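Homocysteine S-methyltransferase (Escherichia coli, PDB 5DML) catalyses methyl transfer from S-methylmethionine, or less efficiently S-adenosylmethionine, to homocysteine, forming methionine with the help of zinc. Local coordinates at residues I16-G21 against A301-L306; G120-Y125 against D163-E168; F193-R198 against V223-N228. All coordinates share one frame; numbering follows the deposited sequence.

Contact 1: I16-G21 against A301-L306; sequences ILLLDG and ADIAAL
I303 lies against L18, L19 and D20, while L306, one turn further along helix 300-308, meets L18 alone. I303 brings the tip of its longer branch. CG1 stands anti to the carbonyl carbon (chi1 -58°), and the second bend of the chain carries CD1 down onto the backbone rather than onto a side chain. There the methyl straddles two successive carbonyl oxygens, with I303 CD1 3.4 Å from L19 O and 3.3 Å from D20 O. The shorter branch points toward L18, where I303 CG2 lies 4.2 Å from L18 CD1.

L18 thus offers a different methyl to each partner. Its second methyl, CD2, meets L306 near the root of the side chain, at 3.9 Å from L306 CB, and the two leucines cross obliquely. L18 CG is also anti to its carbonyl carbon (chi1 -56°), which directs the fork at the helix, with one methyl facing I303 and the other L306. Trimming I303 to an alanine removes both branches, which is likely to leave a gap beside L18 CD1 and the carbonyl oxygens of L19 and D20 without their methyl cover.

No hydrogen bond joins the two segments; the contact is made by methyl groups against one another, against L306 CB and against backbone carbonyl oxygens. D20 points its CB away from the helix, and its OD2 accepts a hydrogen bond from I67 N. Y58 of helix 48-61 touches both I303 and D20, while L306 also rests on I292 of the neighbouring strand. Strand 17-18 is hydrogen-bonded through its backbone to strand 289-292, so the last helix packs over the first strand at the seam where the chain's two ends meet, an arrangement characteristic of a closed (beta/alpha)8, or TIM, barrel.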
# COMPACT_ATOMS: atom_id res chain seq x y z
N ILE A 16 1.26 -0.56 17.68
CA ILE A 16 1.77 -0.38 16.34
C ILE A 16 2.16 -1.63 15.58
O ILE A 16 2.58 -2.59 16.14
CB ILE A 16 3.03 0.49 16.47
CG1 ILE A 16 2.66 1.85 16.97
CG2 ILE A 16 3.79 0.66 15.17
CD1 ILE A 16 1.79 2.57 16.01
N LEU A 17 2.01 -1.56 14.27
CA LEU A 17 2.43 -2.61 13.38
C LEU A 17 3.17 -1.95 12.24
O LEU A 17 2.84 -0.89 11.81
CB LEU A 17 1.32 -3.55 12.94
CG LEU A 17 0.27 -3.19 11.92
CD1 LEU A 17 0.74 -3.45 10.51
CD2 LEU A 17 -0.98 -3.98 12.22
N LEU A 18 4.21 -2.60 11.77
CA LEU A 18 5.03 -2.06 10.74
C LEU A 18 4.83 -2.58 9.36
O LEU A 18 4.76 -3.74 9.15
CB LEU A 18 6.49 -2.22 11.11
CG LEU A 18 6.96 -1.66 12.43
CD1 LEU A 18 8.39 -2.05 12.67
CD2 LEU A 18 6.81 -0.16 12.49
N LEU A 19 4.78 -1.67 8.40
CA LEU A 19 4.68 -2.02 7.00
C LEU A 19 6.09 -2.10 6.46
O LEU A 19 7.04 -2.02 7.23
CB LEU A 19 3.85 -0.99 6.23
CG LEU A 19 2.52 -0.59 6.87
CD1 LEU A 19 1.71 0.31 5.94
CD2 LEU A 19 1.74 -1.84 7.25
N ASP A 20 6.26 -2.27 5.15
CA ASP A 20 7.59 -2.30 4.59
C ASP A 20 7.96 -0.93 4.04
O ASP A 20 7.66 0.10 4.66
CB ASP A 20 7.70 -3.38 3.50
CG ASP A 20 6.56 -3.31 2.49
OD1 ASP A 20 5.77 -2.34 2.52
OD2 ASP A 20 6.47 -4.22 1.64
N GLY A 21 8.61 -0.90 2.89
CA GLY A 21 9.03 0.36 2.29
C GLY A 21 9.24 0.19 0.81
O GLY A 21 8.83 -0.81 0.23
N ALA A 301 16.39 -0.20 6.04
CA ALA A 301 16.99 0.63 7.07
C ALA A 301 15.96 1.51 7.79
O ALA A 301 16.02 1.68 9.00
CB ALA A 301 18.10 1.51 6.47
N ASP A 302 15.02 2.07 7.04
CA ASP A 302 14.00 2.91 7.65
C ASP A 302 13.09 2.10 8.57
O ASP A 302 12.69 2.57 9.63
CB ASP A 302 13.17 3.61 6.59
CG ASP A 302 13.94 4.72 5.89
OD1 ASP A 302 14.05 5.83 6.46
OD2 ASP A 302 14.45 4.47 4.79
N ILE A 303 12.82 0.86 8.18
CA ILE A 303 12.00 -0.01 9.01
C ILE A 303 12.74 -0.45 10.27
O ILE A 303 12.16 -0.46 11.37
CB ILE A 303 11.52 -1.25 8.21
CG1 ILE A 303 10.73 -0.83 6.98
CG2 ILE A 303 10.65 -2.11 9.08
CD1 ILE A 303 9.61 0.16 7.29
N ALA A 304 14.00 -0.83 10.12
CA ALA A 304 14.82 -1.23 11.27
C ALA A 304 14.87 -0.12 12.33
O ALA A 304 14.82 -0.39 13.54
CB ALA A 304 16.22 -1.62 10.82
N ALA A 305 14.95 1.12 11.88
CA ALA A 305 14.93 2.27 12.78
C ALA A 305 13.54 2.46 13.44
O ALA A 305 13.44 2.80 14.63
CB ALA A 305 15.35 3.51 12.04
N LEU A 306 12.46 2.25 12.69
CA LEU A 306 11.14 2.26 13.31
C LEU A 306 11.08 1.16 14.36
O LEU A 306 10.61 1.40 15.47
CB LEU A 306 10.04 2.07 12.27
CG LEU A 306 9.86 3.21 11.29
CD1 LEU A 306 9.13 2.72 10.05
CD2 LEU A 306 9.11 4.33 11.97

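Contact 2: G120-Y125 against D163-E168; sequences GSVGPY and DLLACE
E168 sends its side chain across to S121 on the adjacent strand. At its root, E168 CB packs against the side-chain amide of N228. Torsion chi1 of 49° sets CG between the backbone N and the carbonyl carbon, on the side of the partner strand, and E168 CG passes 3.8 Å from V122 O. From there the chain runs extended to the carboxylate. E168 OE2 takes the hydrogen bond of S121 OG at 2.8 Å, met on its anti side and 31° out of the carboxylate plane, while OE1 is bonded by the hydroxyl of Y253.

The two strands are the third and fourth of the TIM barrel, joined by a beta-alpha-beta crossover through helix 143-159. Their parallel ladder pairs G120 with L165, S121 with A166 and V122 with C167. Its bonds alternate in direction: A166 N gives to G120 O at 2.6 Å, V122 N to A166 O, and E168 N to V122 O in a nearly straight bond of 175°. V122, L165 and C167 share the face toward that helix, where V122 and L165 both touch L157. Past the ladder, P124 CD lies 3.4 Å from E168 O.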
# COMPACT_ATOMS: atom_id res chain seq x y z
N GLY A 120 -2.12 -6.89 -0.72
CA GLY A 120 -2.14 -6.74 -2.16
C GLY A 120 -2.21 -5.28 -2.50
O GLY A 120 -3.10 -4.57 -2.02
N SER A 121 -1.26 -4.81 -3.30
CA SER A 121 -1.18 -3.39 -3.64
C SER A 121 -2.12 -2.98 -4.74
O SER A 121 -2.12 -3.55 -5.83
CB SER A 121 0.25 -3.00 -4.04
OG SER A 121 0.26 -1.68 -4.56
N VAL A 122 -2.91 -1.95 -4.45
CA VAL A 122 -3.86 -1.42 -5.41
C VAL A 122 -3.55 0.05 -5.67
O VAL A 122 -3.90 0.92 -4.87
CB VAL A 122 -5.32 -1.59 -4.92
CG1 VAL A 122 -6.30 -0.91 -5.87
CG2 VAL A 122 -5.64 -3.06 -4.77
N GLY A 123 -2.88 0.32 -6.78
CA GLY A 123 -2.57 1.69 -7.15
C GLY A 123 -3.75 2.43 -7.76
O GLY A 123 -4.72 1.83 -8.24
N PRO A 124 -3.68 3.76 -7.74
CA PRO A 124 -4.77 4.59 -8.29
C PRO A 124 -4.73 4.61 -9.80
O PRO A 124 -3.73 4.21 -10.39
CB PRO A 124 -4.46 5.97 -7.72
CG PRO A 124 -2.96 5.99 -7.68
CD PRO A 124 -2.55 4.58 -7.27
N TYR A 125 -5.80 5.08 -10.42
CA TYR A 125 -5.87 5.20 -11.87
C TYR A 125 -4.79 6.14 -12.39
O TYR A 125 -4.25 5.96 -13.48
CB TYR A 125 -7.26 5.68 -12.28
CG TYR A 125 -7.46 5.76 -13.77
CD1 TYR A 125 -7.60 4.61 -14.53
CD2 TYR A 125 -7.52 6.99 -14.41
CE1 TYR A 125 -7.80 4.68 -15.90
CE2 TYR A 125 -7.72 7.07 -15.78
CZ TYR A 125 -7.86 5.91 -16.52
OH TYR A 125 -8.05 5.97 -17.88
N ASP A 163 -3.90 -11.14 2.36
CA ASP A 163 -4.64 -11.13 3.61
C ASP A 163 -5.55 -9.92 3.64
O ASP A 163 -6.55 -9.90 4.35
CB ASP A 163 -3.69 -11.13 4.82
CG ASP A 163 -2.70 -12.27 4.77
OD1 ASP A 163 -3.14 -13.42 4.53
OD2 ASP A 163 -1.48 -12.03 4.97
N LEU A 164 -5.16 -8.90 2.88
CA LEU A 164 -5.97 -7.70 2.71
C LEU A 164 -5.42 -6.86 1.57
O LEU A 164 -4.29 -7.05 1.14
CB LEU A 164 -6.01 -6.86 4.00
CG LEU A 164 -4.80 -6.00 4.37
CD1 LEU A 164 -5.25 -4.94 5.35
CD2 LEU A 164 -3.70 -6.83 4.97
N LEU A 165 -6.24 -5.95 1.06
CA LEU A 165 -5.81 -5.05 0.00
C LEU A 165 -5.33 -3.72 0.55
O LEU A 165 -5.92 -3.15 1.48
CB LEU A 165 -6.94 -4.80 -0.99
CG LEU A 165 -7.54 -6.04 -1.66
CD1 LEU A 165 -8.74 -5.62 -2.53
CD2 LEU A 165 -6.48 -6.75 -2.48
N ALA A 166 -4.24 -3.23 -0.05
CA ALA A 166 -3.72 -1.92 0.26
C ALA A 166 -4.13 -0.96 -0.83
O ALA A 166 -3.50 -0.89 -1.88
CB ALA A 166 -2.20 -1.97 0.40
N CYS A 167 -5.21 -0.22 -0.59
CA CYS A 167 -5.67 0.75 -1.57
C CYS A 167 -4.96 2.06 -1.29
O CYS A 167 -5.32 2.78 -0.36
CB CYS A 167 -7.18 0.91 -1.51
SG CYS A 167 -8.10 -0.60 -1.84
N GLU A 168 -3.95 2.36 -2.09
CA GLU A 168 -2.95 3.33 -1.68
C GLU A 168 -2.61 4.37 -2.73
O GLU A 168 -2.88 4.17 -3.92
CB GLU A 168 -1.67 2.60 -1.26
CG GLU A 168 -1.19 1.56 -2.25
CD GLU A 168 0.18 1.02 -1.89
OE1 GLU A 168 0.60 1.23 -0.73
OE2 GLU A 168 0.83 0.39 -2.76

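Contact 3: F193-R198 against V223-N228; sequences FSFTLR and VALGIN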
# COMPACT_ATOMS: atom_id res chain seq x y z
N PHE A 193 -7.50 2.14 3.12
CA PHE A 193 -7.49 3.18 2.10
C PHE A 193 -6.49 4.26 2.49
O PHE A 193 -6.59 4.84 3.57
CB PHE A 193 -8.88 3.77 1.91
CG PHE A 193 -9.76 2.97 0.96
CD1 PHE A 193 -10.04 1.64 1.21
CD2 PHE A 193 -10.33 3.58 -0.15
CE1 PHE A 193 -10.86 0.91 0.35
CE2 PHE A 193 -11.14 2.85 -1.01
CZ PHE A 193 -11.41 1.52 -0.76
N SER A 194 -5.54 4.54 1.62
CA SER A 194 -4.50 5.53 1.93
C SER A 194 -4.35 6.56 0.81
O SER A 194 -4.35 6.23 -0.37
CB SER A 194 -3.17 4.82 2.19
OG SER A 194 -2.15 5.76 2.45
N PHE A 195 -4.19 7.82 1.20
CA PHE A 195 -4.41 8.93 0.29
C PHE A 195 -3.20 9.83 0.06
O PHE A 195 -2.39 10.02 0.95
CB PHE A 195 -5.55 9.81 0.81
CG PHE A 195 -6.72 9.04 1.37
CD1 PHE A 195 -7.49 8.22 0.55
CD2 PHE A 195 -7.07 9.17 2.71
CE1 PHE A 195 -8.57 7.52 1.08
CE2 PHE A 195 -8.14 8.48 3.23
CZ PHE A 195 -8.90 7.65 2.42
N THR A 196 -3.11 10.41 -1.14
CA THR A 196 -2.22 11.54 -1.33
C THR A 196 -3.03 12.81 -1.08
O THR A 196 -4.23 12.84 -1.33
CB THR A 196 -1.60 11.60 -2.74
OG1 THR A 196 -2.63 11.77 -3.72
CG2 THR A 196 -0.81 10.35 -3.02
N LEU A 197 -2.35 13.83 -0.57
CA LEU A 197 -3.01 15.06 -0.13
C LEU A 197 -2.61 16.29 -0.94
O LEU A 197 -1.61 16.28 -1.65
CB LEU A 197 -2.71 15.30 1.35
CG LEU A 197 -3.29 14.26 2.30
CD1 LEU A 197 -3.10 14.68 3.74
CD2 LEU A 197 -4.76 14.02 1.98
N ARG A 198 -3.43 17.34 -0.84
CA ARG A 198 -3.23 18.68 -1.37
C ARG A 198 -2.77 19.57 -0.23
O ARG A 198 -2.15 20.60 -0.44
CB ARG A 198 -4.52 19.21 -2.03
CG ARG A 198 -4.74 20.71 -1.87
CD ARG A 198 -6.00 21.20 -2.61
NE ARG A 198 -6.15 20.61 -3.93
CZ ARG A 198 -6.89 21.12 -4.92
NH1 ARG A 198 -7.56 22.24 -4.74
NH2 ARG A 198 -6.96 20.51 -6.09
N VAL A 223 -10.80 -1.45 6.92
CA VAL A 223 -10.40 -1.68 8.31
C VAL A 223 -9.31 -0.73 8.83
O VAL A 223 -8.91 -0.82 10.00
CB VAL A 223 -9.92 -3.12 8.48
CG1 VAL A 223 -11.06 -4.09 8.12
CG2 VAL A 223 -8.70 -3.37 7.61
N ALA A 224 -8.86 0.18 7.97
CA ALA A 224 -7.92 1.23 8.36
C ALA A 224 -7.79 2.26 7.24
O ALA A 224 -8.07 1.96 6.08
CB ALA A 224 -6.52 0.62 8.71
N LEU A 225 -7.37 3.47 7.57
CA LEU A 225 -7.08 4.45 6.53
C LEU A 225 -6.01 5.44 6.98
O LEU A 225 -5.67 5.51 8.15
CB LEU A 225 -8.35 5.20 6.11
CG LEU A 225 -9.10 5.98 7.18
CD1 LEU A 225 -8.55 7.40 7.28
CD2 LEU A 225 -10.61 5.98 6.92
N GLY A 226 -5.48 6.22 6.03
CA GLY A 226 -4.48 7.21 6.35
C GLY A 226 -3.82 7.79 5.12
O GLY A 226 -4.49 8.05 4.13
N ILE A 227 -2.50 8.01 5.19
CA ILE A 227 -1.78 8.69 4.13
C ILE A 227 -0.46 8.02 3.75
O ILE A 227 0.16 7.35 4.57
CB ILE A 227 -1.49 10.15 4.52
CG1 ILE A 227 -0.78 10.19 5.86
CG2 ILE A 227 -2.81 10.94 4.62
CD1 ILE A 227 -0.50 11.59 6.35
N ASN A 228 -0.04 8.20 2.50
CA ASN A 228 1.20 7.59 2.01
C ASN A 228 1.75 8.31 0.78
O ASN A 228 1.02 9.01 0.09
CB ASN A 228 0.99 6.10 1.72
CG ASN A 228 0.18 5.86 0.45
OD1 ASN A 228 -1.01 6.13 0.40
ND2 ASN A 228 0.84 5.32 -0.57
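The F195 ring and the CD1 methyl of L225 form the apolar centre, with F195 CE2 4.2 Å from L225 CD1 in an oblique approach. The same ring also approaches the partner backbone obliquely, F195 CD2 lying 3.2 Å from G226 O. Further along, L197 CD1 meets I227 CG2 at 3.9 Å, the two side chains crossing at about a right angle. Helices 173-182 and 209-217 cover F193 and F195 from outside.

Strands 191-197 and 222-228 are the fifth and sixth of the TIM barrel, linked by a beta-alpha-beta crossover that includes helix 209-217. Their parallel ladder joins F193 N to A224 O, G226 N to F193 O and F195 N to G226 O, and ends in a weak bond of 3.4 Å from N228 N to F195 O.

On the other face, lined by S194, the contact turns polar. With S194 OG anti to the backbone N (chi1 178°), the hydroxyl is directed at the side-chain amide, giving to N228 OD1 over a very short 2.4 Å, a length to be read with caution. OD1 also accepts from T169 N. The N228 side chain lies about 4 Å from those of C229 and C295, predicted zinc ligands.

Overall arrangement
None of the three contacts is a surface one; all are buried, yet their chemistry follows their place in the barrel. Contact 1, the farthest from the chain's centre, sets a helix on a strand and has no hydrogen bond between its segments. Contacts 2 and 3 join neighbouring strands within the sheet by backbone ladders, each with a polar side-chain bond on one face and apolar packing on the other. These two adjoin: C167 O and S194 N approach to 2.7 Å, a probable hydrogen bond, because strands 164-170 and 191-197 are neighbours in the sheet. Contact 1 touches neither, but its strand belongs to the same sheet, and its loop encloses both along the chain.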